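Local coordinates for hypothetical protein BACOVA_04980 (PDB 3UFI) that is probably a fimbrillin-like subunit of a pilus, with a putative role in cell adhesion, at residues 102-105 with 106-110. Numbering follows the deposited sequence.
Sequences YPYQ and GANGT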
loop_
_atom_site.group_PDB
_atom_site.type_symbol
_atom_site.label_atom_id
_atom_site.label_comp_id
_atom_site.label_asym_id
_atom_site.label_seq_id
_atom_site.Cartn_x
_atom_site.Cartn_y
_atom_site.Cartn_z
ATOM N N TYR A 102 -3.162 6.214 3.830
ATOM C CA TYR A 102 -1.850 6.607 3.331
ATOM C C TYR A 102 -1.774 6.162 1.864
ATOM O O TYR A 102 -2.313 5.105 1.571
ATOM C CB TYR A 102 -0.735 5.937 4.183
ATOM C CG TYR A 102 0.638 5.976 3.540
ATOM C CD1 TYR A 102 1.016 5.025 2.586
ATOM C CD2 TYR A 102 1.547 6.993 3.843
ATOM C CE1 TYR A 102 2.242 5.105 1.929
ATOM C CE2 TYR A 102 2.779 7.079 3.192
ATOM C CZ TYR A 102 3.114 6.140 2.229
ATOM O OH TYR A 102 4.332 6.196 1.606
ATOM N N PRO A 103 -1.065 6.848 0.936
ATOM C CA PRO A 103 -0.427 8.174 1.067
ATOM C C PRO A 103 -1.455 9.289 0.892
ATOM O O PRO A 103 -2.310 9.238 -0.014
ATOM C CB PRO A 103 0.620 8.188 -0.071
ATOM C CG PRO A 103 0.278 7.034 -1.001
ATOM C CD PRO A 103 -0.952 6.337 -0.448
ATOM N N TYR A 104 -1.345 10.331 1.728
ATOM C CA TYR A 104 -2.232 11.484 1.622
ATOM C C TYR A 104 -2.240 12.108 0.230
ATOM O O TYR A 104 -1.196 12.258 -0.403
ATOM C CB TYR A 104 -1.798 12.593 2.600
ATOM C CG TYR A 104 -2.773 13.753 2.632
ATOM C CD1 TYR A 104 -3.922 13.695 3.409
ATOM C CD2 TYR A 104 -2.559 14.900 1.858
ATOM C CE1 TYR A 104 -4.832 14.747 3.439
ATOM C CE2 TYR A 104 -3.475 15.956 1.866
ATOM C CZ TYR A 104 -4.593 15.883 2.692
ATOM O OH TYR A 104 -5.528 16.870 2.757
ATOM N N GLN A 105 -3.409 12.567 -0.191
ATOM C CA GLN A 105 -3.553 13.432 -1.350
ATOM C C GLN A 105 -4.782 14.302 -1.126
ATOM O O GLN A 105 -5.626 13.986 -0.289
ATOM C CB GLN A 105 -3.596 12.667 -2.679
ATOM C CG GLN A 105 -4.862 11.878 -2.942
ATOM C CD GLN A 105 -4.873 11.428 -4.379
ATOM O OE1 GLN A 105 -5.545 11.999 -5.245
ATOM N NE2 GLN A 105 -4.108 10.400 -4.660
ATOM N N GLY A 106 -4.874 15.389 -1.867
ATOM C CA GLY A 106 -6.050 16.217 -1.791
ATOM C C GLY A 106 -5.944 17.401 -0.886
ATOM O O GLY A 106 -4.849 17.862 -0.575
ATOM N N ALA A 107 -7.119 17.913 -0.502
ATOM C CA ALA A 107 -7.256 19.129 0.278
ATOM C C ALA A 107 -7.966 18.844 1.606
ATOM O O ALA A 107 -8.681 17.844 1.720
ATOM C CB ALA A 107 -8.013 20.165 -0.540
ATOM N N ASN A 108 -7.720 19.676 2.634
ATOM C CA ASN A 108 -8.373 19.478 3.942
ATOM C C ASN A 108 -9.854 19.829 3.830
ATOM O O ASN A 108 -10.203 20.820 3.175
ATOM C CB ASN A 108 -7.725 20.351 5.026
ATOM C CG ASN A 108 -6.444 19.848 5.612
ATOM O OD1 ASN A 108 -5.990 18.734 5.349
ATOM N ND2 ASN A 108 -5.867 20.646 6.493
ATOM N N GLY A 109 -10.699 19.015 4.457
ATOM C CA GLY A 109 -12.145 19.247 4.471
ATOM C C GLY A 109 -12.904 18.602 3.334
ATOM O O GLY A 109 -14.129 18.705 3.286
ATOM N N THR A 110 -12.189 17.936 2.413
ATOM C CA THR A 110 -12.786 17.273 1.243
ATOM C C THR A 110 -12.151 15.933 0.970
ATOM O O THR A 110 -10.917 15.843 0.963
ATOM C CB THR A 110 -12.620 18.097 -0.058
ATOM O OG1 THR A 110 -12.634 19.477 0.201
ATOM C CG2 THR A 110 -13.643 17.722 -1.114
#
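Tyr104 reaches along the chain that follows it, its ring beside Gly106 and its hydroxyl against Ala107 and Asn108, a local contact in the surface loop between strand 95-102 and strand 117-118. Just before it in sequence, a cis peptide joins Tyr102 to Pro103, and Pro103 CB sits over the centre of the Tyr102 ring, 3.8 Å above its plane. In Tyr104, CG stands anti to the backbone N (chi1 -174°), which sends the ring forward with the chain. Tyr104 CE2 lies 3.4 Å from Gly106 O, and Tyr104 OH 3.3 Å from Ala107 C. Across the end of the side chain, Asn108 OD1 is 3.2 Å from Tyr104 OH without a hydrogen bond between them, the amide plane turned 82° from the ring. The side chain of Gln105 leaves the other way. Gly106 takes a backbone shape in which a CB would collide with Gln105 O. From Ala107 to Thr110 the chain makes a type II beta turn, with Gly109 in its third position. Replacing Tyr104 by an alanine would probably leave Asn65 O without its hydroxyl partner and the backbone of Gly106 and Ala107 without the ring beside it. Within the loop the contact is van der Waals packing; the bonds that hold it come largely from Asn65, whose ND2 also binds Gln105 O and Ala107 O. The two facing oxygens are each satisfied outside the loop and not by each other: Tyr104 OH donates a hydrogen bond to Asn65 O, and Asn108 OD1 accepts one from Gln67 N, at the start of strand 66-72.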